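Local coordinates for ectonucleotide pyrophosphatase/phosphodiesterase family member 5 (Mus musculus, PDB 5VEO), which probably hydrolyses phosphodiester bonds of extracellular nucleotides at a zinc site, with a restricted substrate range, and is captured here as an inactive variant with AMP bound, at residues 49-57 against 325-336; 66-74 against 371-379. The protein carries 1 engineered substitution. All coordinates share one frame; numbering follows the deposited sequence.

Interaction 1: 49-57 against 325-336. With ZN (zinc ion), chain D; AMP (adenosine monophosphate), chain Q; EDO (1,2-ethanediol), chain K.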
loop_
_atom_site.group_PDB
_atom_site.type_symbol
_atom_site.label_atom_id
_atom_site.label_comp_id
_atom_site.label_asym_id
_atom_site.label_seq_id
_atom_site.Cartn_x
_atom_site.Cartn_y
_atom_site.Cartn_z
ATOM N N GLN A 49 -4.239 0.731 -15.309
ATOM C CA GLN A 49 -3.817 -0.512 -14.654
ATOM C C GLN A 49 -2.435 -0.332 -14.039
ATOM O O GLN A 49 -1.417 -0.388 -14.732
ATOM C CB GLN A 49 -3.827 -1.688 -15.625
ATOM C CG GLN A 49 -5.231 -2.166 -15.923
ATOM C CD GLN A 49 -5.936 -2.772 -14.697
ATOM O OE1 GLN A 49 -5.537 -3.809 -14.180
ATOM N NE2 GLN A 49 -6.961 -2.105 -14.222
ATOM N N VAL A 50 -2.442 -0.171 -12.723
ATOM C CA VAL A 50 -1.242 -0.052 -11.903
ATOM C C VAL A 50 -0.967 -1.403 -11.294
ATOM O O VAL A 50 -1.757 -1.896 -10.475
ATOM C CB VAL A 50 -1.430 0.979 -10.789
ATOM C CG1 VAL A 50 -0.171 1.035 -9.881
ATOM C CG2 VAL A 50 -1.809 2.326 -11.369
ATOM N N THR A 51 0.131 -2.014 -11.693
ATOM C CA THR A 51 0.555 -3.242 -11.042
ATOM C C THR A 51 1.312 -2.869 -9.780
ATOM O O THR A 51 2.417 -2.305 -9.847
ATOM C CB THR A 51 1.425 -4.087 -11.961
ATOM O OG1 THR A 51 0.666 -4.459 -13.102
ATOM C CG2 THR A 51 1.868 -5.328 -11.245
ATOM N N ASN A 52 0.705 -3.165 -8.640
ATOM C CA ASN A 52 1.297 -2.906 -7.335
ATOM C C ASN A 52 2.157 -4.113 -6.958
ATOM O O ASN A 52 2.570 -4.879 -7.836
ATOM C CB ASN A 52 0.188 -2.545 -6.330
ATOM C CG ASN A 52 -0.917 -3.614 -6.216
ATOM O OD1 ASN A 52 -1.080 -4.487 -7.087
ATOM N ND2 ASN A 52 -1.713 -3.517 -5.141
ATOM N N VAL A 53 2.519 -4.260 -5.683
ATOM C CA VAL A 53 3.452 -5.315 -5.306
ATOM C C VAL A 53 2.793 -6.343 -4.395
ATOM O O VAL A 53 1.864 -6.064 -3.615
ATOM C CB VAL A 53 4.755 -4.798 -4.650
ATOM C CG1 VAL A 53 5.500 -3.874 -5.589
ATOM C CG2 VAL A 53 4.526 -4.166 -3.317
ATOM N N PHE A 54 3.339 -7.551 -4.477
ATOM C CA PHE A 54 2.955 -8.662 -3.620
ATOM C C PHE A 54 3.712 -8.591 -2.306
ATOM O O PHE A 54 4.922 -8.309 -2.322
ATOM C CB PHE A 54 3.273 -9.963 -4.346
ATOM C CG PHE A 54 2.735 -11.200 -3.700
ATOM C CD1 PHE A 54 1.406 -11.575 -3.860
ATOM C CD2 PHE A 54 3.573 -12.034 -2.982
ATOM C CE1 PHE A 54 0.927 -12.749 -3.294
ATOM C CE2 PHE A 54 3.095 -13.211 -2.428
ATOM C CZ PHE A 54 1.776 -13.560 -2.576
ATOM N N ILE A 55 3.075 -8.855 -1.163
ATOM C CA ILE A 55 1.637 -9.061 -1.018
ATOM C C ILE A 55 0.900 -7.729 -1.064
ATOM O O ILE A 55 1.423 -6.691 -0.677
ATOM C CB ILE A 55 1.313 -9.826 0.292
ATOM C CG1 ILE A 55 1.615 -8.986 1.536
ATOM C CG2 ILE A 55 2.061 -11.144 0.329
ATOM C CD1 ILE A 55 1.230 -9.666 2.835
ATOM N N THR A 56 -0.354 -7.772 -1.513
ATOM C CA THR A 56 -1.090 -6.554 -1.832
ATOM C C THR A 56 -1.824 -6.027 -0.593
ATOM O O THR A 56 -3.067 -5.917 -0.545
ATOM C CB THR A 56 -2.029 -6.796 -3.020
ATOM O OG1 THR A 56 -2.887 -7.924 -2.780
ATOM C CG2 THR A 56 -1.248 -7.019 -4.313
ATOM N N LYS A 57 -1.008 -5.680 0.416
ATOM C CA LYS A 57 -1.431 -5.085 1.683
ATOM C C LYS A 57 -0.788 -3.710 1.865
ATOM O O LYS A 57 0.119 -3.309 1.124
ATOM C CB LYS A 57 -1.077 -6.006 2.871
ATOM C CG LYS A 57 -1.666 -7.415 2.789
ATOM C CD LYS A 57 -2.877 -7.538 3.583
ATOM C CE LYS A 57 -3.410 -8.929 3.782
ATOM N NZ LYS A 57 -4.869 -8.740 4.143
ATOM N N HIS A 325 -7.952 -8.237 0.594
ATOM C CA HIS A 325 -6.891 -8.012 -0.369
ATOM C C HIS A 325 -5.637 -8.667 0.198
ATOM O O HIS A 325 -5.638 -9.180 1.319
ATOM C CB HIS A 325 -6.712 -6.507 -0.617
ATOM C CG HIS A 325 -6.474 -5.741 0.643
ATOM N ND1 HIS A 325 -5.213 -5.542 1.157
ATOM C CD2 HIS A 325 -7.337 -5.231 1.554
ATOM C CE1 HIS A 325 -5.307 -4.882 2.303
ATOM N NE2 HIS A 325 -6.587 -4.701 2.574
ATOM N N GLY A 326 -4.561 -8.623 -0.569
ATOM C CA GLY A 326 -3.359 -9.375 -0.269
ATOM C C GLY A 326 -3.029 -10.414 -1.309
ATOM O O GLY A 326 -1.889 -10.902 -1.346
ATOM N N TYR A 327 -3.989 -10.715 -2.182
ATOM C CA TYR A 327 -3.865 -11.696 -3.245
ATOM C C TYR A 327 -2.826 -11.285 -4.297
ATOM O O TYR A 327 -2.339 -10.152 -4.347
ATOM C CB TYR A 327 -5.221 -11.886 -3.925
ATOM C CG TYR A 327 -6.329 -12.262 -2.967
ATOM C CD1 TYR A 327 -6.529 -13.584 -2.599
ATOM C CD2 TYR A 327 -7.153 -11.304 -2.411
ATOM C CE1 TYR A 327 -7.536 -13.940 -1.715
ATOM C CE2 TYR A 327 -8.156 -11.647 -1.525
ATOM C CZ TYR A 327 -8.347 -12.960 -1.179
ATOM O OH TYR A 327 -9.340 -13.293 -0.292
ATOM N N ASP A 328 -2.498 -12.261 -5.149
ATOM C CA ASP A 328 -1.666 -12.091 -6.334
ATOM C C ASP A 328 -1.802 -10.693 -6.940
ATOM O O ASP A 328 -2.916 -10.262 -7.287
ATOM C CB ASP A 328 -2.080 -13.167 -7.342
ATOM C CG ASP A 328 -1.138 -13.312 -8.513
ATOM O OD1 ASP A 328 -0.324 -12.424 -8.789
ATOM O OD2 ASP A 328 -1.259 -14.356 -9.181
ATOM N N ASN A 329 -0.670 -9.985 -7.106
ATOM C CA ASN A 329 -0.705 -8.633 -7.654
ATOM C C ASN A 329 -0.977 -8.598 -9.154
ATOM O O ASN A 329 -1.114 -7.505 -9.710
ATOM C CB ASN A 329 0.594 -7.882 -7.349
ATOM C CG ASN A 329 1.805 -8.495 -8.012
ATOM O OD1 ASN A 329 1.889 -9.715 -8.217
ATOM N ND2 ASN A 329 2.766 -7.649 -8.345
ATOM N N ALA A 330 -1.029 -9.747 -9.831
ATOM C CA ALA A 330 -1.458 -9.747 -11.222
ATOM C C ALA A 330 -2.963 -9.563 -11.362
ATOM O O ALA A 330 -3.446 -9.280 -12.459
ATOM C CB ALA A 330 -1.041 -11.051 -11.896
ATOM N N LEU A 331 -3.710 -9.753 -10.288
ATOM C CA LEU A 331 -5.161 -9.694 -10.355
ATOM C C LEU A 331 -5.639 -8.256 -10.463
ATOM O O LEU A 331 -5.272 -7.401 -9.641
ATOM C CB LEU A 331 -5.762 -10.344 -9.119
ATOM C CG LEU A 331 -5.519 -11.838 -8.972
ATOM C CD1 LEU A 331 -5.810 -12.258 -7.552
ATOM C CD2 LEU A 331 -6.398 -12.625 -9.933
ATOM N N ALA A 332 -6.541 -8.013 -11.417
ATOM C CA ALA A 332 -7.046 -6.661 -11.631
ATOM C C ALA A 332 -7.700 -6.089 -10.377
ATOM O O ALA A 332 -7.556 -4.884 -10.092
ATOM C CB ALA A 332 -8.037 -6.655 -12.794
ATOM N N GLU A 333 -8.416 -6.928 -9.611
ATOM C CA GLU A 333 -9.121 -6.414 -8.443
ATOM C C GLU A 333 -8.161 -5.923 -7.362
ATOM O O GLU A 333 -8.584 -5.161 -6.487
ATOM C CB GLU A 333 -10.080 -7.459 -7.877
ATOM C CG GLU A 333 -11.283 -7.658 -8.811
ATOM C CD GLU A 333 -12.341 -8.614 -8.362
ATOM O OE1 GLU A 333 -12.421 -8.935 -7.181
ATOM O OE2 GLU A 333 -13.125 -9.055 -9.245
ATOM N N MET A 334 -6.894 -6.343 -7.403
ATOM C CA MET A 334 -5.904 -5.860 -6.440
ATOM C C MET A 334 -5.272 -4.536 -6.850
ATOM O O MET A 334 -4.528 -3.954 -6.044
ATOM C CB MET A 334 -4.821 -6.908 -6.240
ATOM C CG MET A 334 -5.297 -8.147 -5.524
ATOM S SD MET A 334 -5.993 -7.827 -3.896
ATOM C CE MET A 334 -7.719 -7.847 -4.239
ATOM N N HIS A 335 -5.598 -4.016 -8.058
ATOM C CA HIS A 335 -4.885 -2.843 -8.562
ATOM C C HIS A 335 -5.521 -1.536 -8.081
ATOM O O HIS A 335 -6.748 -1.391 -8.082
ATOM C CB HIS A 335 -4.837 -2.866 -10.082
ATOM C CG HIS A 335 -4.019 -3.998 -10.612
ATOM N ND1 HIS A 335 -4.043 -4.394 -11.929
ATOM C CD2 HIS A 335 -3.166 -4.838 -9.982
ATOM C CE1 HIS A 335 -3.238 -5.430 -12.091
ATOM N NE2 HIS A 335 -2.680 -5.707 -10.925
ATOM N N PRO A 336 -4.691 -0.572 -7.686
ATOM C CA PRO A 336 -5.181 0.716 -7.199
ATOM C C PRO A 336 -5.398 1.734 -8.306
ATOM O O PRO A 336 -4.783 1.672 -9.367
ATOM C CB PRO A 336 -4.022 1.192 -6.322
ATOM C CG PRO A 336 -2.815 0.674 -7.056
ATOM C CD PRO A 336 -3.231 -0.681 -7.596
HETATM ZN ZN ZN D . -7.289 -3.485 4.082
HETATM P P AMP Q . -4.493 -2.783 5.002
HETATM O O1P AMP Q . -3.372 -3.730 4.691
HETATM O O2P AMP Q . -5.790 -3.530 5.334
HETATM O O3P AMP Q . -4.729 -1.750 3.904
HETATM O "O5'" AMP Q . -4.103 -1.945 6.309
HETATM C "C5'" AMP Q . -4.705 -0.658 6.514
HETATM C "C4'" AMP Q . -4.976 -0.341 7.958
HETATM O "O4'" AMP Q . -3.745 -0.010 8.586
HETATM C "C3'" AMP Q . -5.870 0.886 8.149
HETATM O "O3'" AMP Q . -7.157 0.499 8.578
HETATM C "C2'" AMP Q . -5.178 1.713 9.238
HETATM O "O2'" AMP Q . -5.995 2.078 10.317
HETATM C "C1'" AMP Q . -4.036 0.821 9.680
HETATM N N9 AMP Q . -2.840 1.558 10.027
HETATM C C8 AMP Q . -2.076 2.313 9.218
HETATM N N7 AMP Q . -1.030 2.817 9.919
HETATM C C5 AMP Q . -1.158 2.350 11.189
HETATM C C6 AMP Q . -0.406 2.473 12.454
HETATM N N6 AMP Q . 0.714 3.217 12.498
HETATM N N1 AMP Q . -0.866 1.830 13.541
HETATM C C2 AMP Q . -1.979 1.075 13.527
HETATM N N3 AMP Q . -2.718 0.902 12.419
HETATM C C4 AMP Q . -2.350 1.527 11.255
HETATM C C1 EDO K . 5.177 -4.152 -9.580
HETATM O O1 EDO K . 5.280 -2.740 -9.254
HETATM C C2 EDO K . 6.033 -4.589 -10.784
HETATM O O2 EDO K . 5.861 -6.011 -11.050
HETATM O O HOH W 1 -4.984 0.197 -11.644
#
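Asn329 reaches across to the backbone of Asn52: its ND2 donates to Asn52 O at 2.8 Å with an N-H...O angle of 177°, and the acceptor lies in the amide plane. Asn329 CG sits between its own backbone N and carbonyl carbon (chi1 64°), which brings ND2 to that oxygen. The contact belongs to the zinc-bearing centre of an alkaline phosphatase-like fold, where the loop leading into strand 338-341 runs beside the end of strand 45-51. At the site itself, His325 ND1 donates to Thr56 O at 2.8 Å, meeting a lone pair in the carbonyl plane, while His325 NE2 binds the zinc ion at 2.1 Å. Thr56 is thus a second-shell residue fixing the rotation of a metal ligand; Asp177 and His181 share that zinc, and AMP O2P completes the link to the nucleotide. Lys57 NZ donates to His325 O from above the carbonyl plane.

At the other end, both nitrogens of His335 donate within the ring plane, ND1 to Gln49 OE1 at 2.8 Å and NE2 to Asn329 O at 2.7 Å, consistent with a protonated imidazole. Val50 O lies over one ring face and Leu331 O over the opposite one.

Asn52 ND2 makes a weak bond to Met334 O and another bond to Asp224 O, whereas its buried OD1 has no partner in the model. Apolar packing fills in around these bonds: Thr56 CG2 lies 3.7 Å from Asn329 CB, and Val50 CG1 is 3.9 Å from Pro336 CG. Between the two backbones, one water accepts from Val50 N and donates to Pro336 O at 2.7 Å.

Interaction 2: 66-74 against 371-379. With NAG (2-acetamido-2-deoxy-beta-D-glucopyranose), chain H.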
loop_
_atom_site.group_PDB
_atom_site.type_symbol
_atom_site.label_atom_id
_atom_site.label_comp_id
_atom_site.label_asym_id
_atom_site.label_seq_id
_atom_site.Cartn_x
_atom_site.Cartn_y
_atom_site.Cartn_z
ATOM N N VAL A 66 7.478 4.753 -1.684
ATOM C CA VAL A 66 8.469 5.730 -1.228
ATOM C C VAL A 66 9.898 5.189 -1.295
ATOM O O VAL A 66 10.841 5.892 -0.886
ATOM C CB VAL A 66 8.141 6.267 0.177
ATOM C CG1 VAL A 66 6.789 6.963 0.161
ATOM C CG2 VAL A 66 8.173 5.170 1.265
ATOM N N THR A 67 10.097 3.999 -1.884
ATOM C CA THR A 67 11.425 3.423 -2.113
ATOM C C THR A 67 11.665 2.946 -3.538
ATOM O O THR A 67 12.833 2.824 -3.934
ATOM C CB THR A 67 11.692 2.222 -1.188
ATOM O OG1 THR A 67 10.796 1.150 -1.506
ATOM C CG2 THR A 67 11.558 2.592 0.283
ATOM N N GLY A 68 10.618 2.650 -4.308
ATOM C CA GLY A 68 10.777 2.091 -5.635
ATOM C C GLY A 68 11.217 0.650 -5.647
ATOM O O GLY A 68 11.609 0.149 -6.710
ATOM N N LEU A 69 11.141 -0.031 -4.503
ATOM C CA LEU A 69 11.655 -1.382 -4.344
ATOM C C LEU A 69 10.537 -2.402 -4.181
ATOM O O LEU A 69 9.483 -2.118 -3.616
ATOM C CB LEU A 69 12.560 -1.473 -3.124
ATOM C CG LEU A 69 13.897 -0.717 -3.224
ATOM C CD1 LEU A 69 14.537 -0.620 -1.850
ATOM C CD2 LEU A 69 14.802 -1.406 -4.204
ATOM N N PHE A 70 10.802 -3.612 -4.655
ATOM C CA PHE A 70 9.974 -4.757 -4.311
ATOM C C PHE A 70 10.146 -5.108 -2.839
ATOM O O PHE A 70 11.125 -4.711 -2.186
ATOM C CB PHE A 70 10.344 -5.956 -5.176
ATOM C CG PHE A 70 9.991 -5.780 -6.609
ATOM C CD1 PHE A 70 8.668 -5.681 -6.991
ATOM C CD2 PHE A 70 10.974 -5.707 -7.579
ATOM C CE1 PHE A 70 8.325 -5.528 -8.323
ATOM C CE2 PHE A 70 10.638 -5.558 -8.917
ATOM C CZ PHE A 70 9.317 -5.454 -9.285
ATOM N N ALA A 71 9.163 -5.848 -2.307
ATOM C CA ALA A 71 9.128 -6.117 -0.870
ATOM C C ALA A 71 10.318 -6.946 -0.392
ATOM O O ALA A 71 10.791 -6.746 0.734
ATOM C CB ALA A 71 7.815 -6.807 -0.484
ATOM N N GLU A 72 10.822 -7.881 -1.204
ATOM C CA GLU A 72 11.965 -8.651 -0.737
ATOM C C GLU A 72 13.189 -7.769 -0.525
ATOM O O GLU A 72 14.072 -8.142 0.256
ATOM C CB GLU A 72 12.290 -9.800 -1.706
ATOM C CG GLU A 72 12.889 -9.360 -3.046
ATOM C CD GLU A 72 13.045 -10.500 -4.044
ATOM O OE1 GLU A 72 13.474 -10.222 -5.187
ATOM O OE2 GLU A 72 12.749 -11.662 -3.701
ATOM N N ASN A 73 13.253 -6.614 -1.195
ATOM C CA ASN A 73 14.352 -5.670 -1.055
ATOM C C ASN A 73 14.115 -4.645 0.046
ATOM O O ASN A 73 15.039 -4.365 0.811
ATOM C CB ASN A 73 14.597 -4.958 -2.379
ATOM C CG ASN A 73 14.855 -5.931 -3.508
ATOM O OD1 ASN A 73 14.071 -6.040 -4.437
ATOM N ND2 ASN A 73 15.932 -6.677 -3.399
ATOM N N HIS A 74 12.918 -4.054 0.162
ATOM C CA HIS A 74 12.793 -3.051 1.217
ATOM C C HIS A 74 12.458 -3.649 2.578
ATOM O O HIS A 74 12.594 -2.946 3.581
ATOM C CB HIS A 74 11.808 -1.942 0.831
ATOM C CG HIS A 74 10.392 -2.372 0.621
ATOM N ND1 HIS A 74 9.672 -3.103 1.545
ATOM C CD2 HIS A 74 9.532 -2.083 -0.384
ATOM C CE1 HIS A 74 8.436 -3.262 1.106
ATOM N NE2 HIS A 74 8.328 -2.659 -0.068
ATOM N N ALA A 371 17.981 9.427 -7.104
ATOM C CA ALA A 371 17.314 8.228 -6.622
ATOM C C ALA A 371 18.318 7.212 -6.094
ATOM O O ALA A 371 19.378 6.997 -6.684
ATOM C CB ALA A 371 16.500 7.612 -7.760
ATOM N N LEU A 372 17.971 6.557 -4.989
ATOM C CA LEU A 372 18.727 5.392 -4.558
ATOM C C LEU A 372 18.381 4.196 -5.439
ATOM O O LEU A 372 17.383 4.208 -6.161
ATOM C CB LEU A 372 18.435 5.087 -3.096
ATOM C CG LEU A 372 18.753 6.207 -2.103
ATOM C CD1 LEU A 372 18.319 5.831 -0.706
ATOM C CD2 LEU A 372 20.246 6.548 -2.112
ATOM N N PRO A 373 19.184 3.134 -5.388
ATOM C CA PRO A 373 18.914 1.970 -6.240
ATOM C C PRO A 373 17.489 1.473 -6.047
ATOM O O PRO A 373 17.007 1.344 -4.919
ATOM C CB PRO A 373 19.943 0.945 -5.765
ATOM C CG PRO A 373 21.087 1.801 -5.266
ATOM C CD PRO A 373 20.401 2.943 -4.578
ATOM N N HIS A 374 16.814 1.204 -7.158
ATOM C CA HIS A 374 15.392 0.891 -7.112
ATOM C C HIS A 374 15.042 -0.052 -8.257
ATOM O O HIS A 374 15.885 -0.382 -9.094
ATOM C CB HIS A 374 14.572 2.166 -7.202
ATOM C CG HIS A 374 14.789 2.907 -8.475
ATOM N ND1 HIS A 374 15.699 3.935 -8.586
ATOM C CD2 HIS A 374 14.254 2.739 -9.707
ATOM C CE1 HIS A 374 15.692 4.392 -9.825
ATOM N NE2 HIS A 374 14.826 3.681 -10.526
ATOM N N ASN A 375 13.772 -0.468 -8.300
ATOM C CA ASN A 375 13.299 -1.473 -9.249
ATOM C C ASN A 375 12.410 -0.926 -10.350
ATOM O O ASN A 375 12.002 -1.688 -11.225
ATOM C CB ASN A 375 12.541 -2.579 -8.511
ATOM C CG ASN A 375 13.426 -3.317 -7.587
ATOM O OD1 ASN A 375 13.145 -3.469 -6.406
ATOM N ND2 ASN A 375 14.537 -3.768 -8.117
ATOM N N GLY A 376 12.066 0.355 -10.316
ATOM C CA GLY A 376 11.225 0.952 -11.324
ATOM C C GLY A 376 12.054 1.623 -12.397
ATOM O O GLY A 376 13.279 1.502 -12.449
ATOM N N SER A 377 11.365 2.340 -13.277
ATOM C CA SER A 377 12.057 3.047 -14.345
ATOM C C SER A 377 11.331 4.341 -14.641
ATOM O O SER A 377 10.134 4.337 -14.940
ATOM C CB SER A 377 12.152 2.206 -15.609
ATOM O OG SER A 377 12.648 3.000 -16.679
ATOM N N PHE A 378 12.068 5.446 -14.565
ATOM C CA PHE A 378 11.508 6.714 -14.992
ATOM C C PHE A 378 11.043 6.645 -16.439
ATOM O O PHE A 378 10.028 7.251 -16.808
ATOM C CB PHE A 378 12.539 7.822 -14.825
ATOM C CG PHE A 378 12.065 9.114 -15.333
ATOM C CD1 PHE A 378 12.537 9.607 -16.528
ATOM C CD2 PHE A 378 11.102 9.816 -14.651
ATOM C CE1 PHE A 378 12.078 10.803 -17.015
ATOM C CE2 PHE A 378 10.637 11.010 -15.134
ATOM C CZ PHE A 378 11.131 11.508 -16.310
ATOM N N TRP A 379 11.774 5.915 -17.282
ATOM C CA TRP A 379 11.436 5.909 -18.698
ATOM C C TRP A 379 10.054 5.307 -18.926
ATOM O O TRP A 379 9.379 5.665 -19.894
ATOM C CB TRP A 379 12.535 5.183 -19.484
ATOM C CG TRP A 379 13.876 5.800 -19.212
ATOM C CD1 TRP A 379 14.975 5.186 -18.687
ATOM C CD2 TRP A 379 14.241 7.178 -19.399
ATOM N NE1 TRP A 379 16.005 6.090 -18.550
ATOM C CE2 TRP A 379 15.579 7.319 -18.979
ATOM C CE3 TRP A 379 13.566 8.302 -19.885
ATOM C CZ2 TRP A 379 16.258 8.535 -19.040
ATOM C CZ3 TRP A 379 14.242 9.511 -19.946
ATOM C CH2 TRP A 379 15.571 9.618 -19.521
HETATM C C1 NAG H . 15.485 -4.426 -7.293
HETATM C C2 NAG H . 16.155 -5.615 -7.945
HETATM C C3 NAG H . 17.243 -6.156 -7.033
HETATM C C4 NAG H . 18.190 -5.050 -6.588
HETATM C C5 NAG H . 17.423 -3.841 -6.059
HETATM C C6 NAG H . 18.311 -2.646 -5.806
HETATM C C7 NAG H . 14.921 -7.046 -9.509
HETATM C C8 NAG H . 13.953 -8.181 -9.645
HETATM N N2 NAG H . 15.202 -6.665 -8.261
HETATM O O3 NAG H . 17.960 -7.159 -7.738
HETATM O O4 NAG H . 19.033 -5.547 -5.557
HETATM O O5 NAG H . 16.453 -3.427 -7.026
HETATM O O6 NAG H . 19.175 -2.409 -6.909
HETATM O O7 NAG H . 15.433 -6.506 -10.485
HETATM O O HOH W 2 15.438 3.028 -3.192
#
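Asn375 carries an N-linked glycan and lies against the turn between helices 58-67 and 71-74; with Gly376 and Ser377 it forms an N-X-S sequon. Its backbone N donates to Gly68 O at 2.8 Å. Asn375 CB lies 3.4 Å from Gly68 O and 3.6 Å from Phe70 CE2. With CG anti to the carbonyl carbon (chi1 -64°), the amide is brought obliquely against the Phe70 ring, Asn375 CG 3.4 Å from Phe70 CD2 and the planes 27° apart. At the tip the two branches divide the work. Asn375 OD1 accepts from Phe70 N at 2.9 Å and 165°. The same Asn375 OD1 meets Leu69 CD2 at 3.4 Å. ND2 is bonded covalently to C1 of the N-acetylglucosamine, so the hydrogen bond on OD1 limits rotation of the amide at the root of the sugar.

The end of the Asn73 side chain comes close to the Asn375 amide and to C1 of the sugar. Replacing Asn73 with an alanine is likely to open a gap there, leaving the glycan root less confined.

At Gly68 a side chain would run into His374 CB, which fits the close approach of the two backbones. A water donates to both Thr67 O and Pro373 O, 2.7 Å from the former. The contact therefore sets the loop preceding helix 378-381 against the junction where the chain leaves helix 58-67 at Gly68, which has positive phi, and Phe70 serves as N-cap of helix 71-74.

Following the chain, 49-57 holds the end of strand 45-51 and the loop after it, helix 58-67 starts directly afterwards, and 66-74 spans the end of that helix and the next short one. The partners come in the same order: 325-336 returns to close the loop of interaction 1, and 371-379 closes that of interaction 2, so the two loops cross. Interaction 1 joins the strand end to the loop before strand 338-341 at the zinc centre; interaction 2 joins the far end of helix 58-67 to the C-terminal region. Their centres are about 17 Å apart, yet they touch, Val53 CG1 packing 3.9 Å from Phe70 CD1.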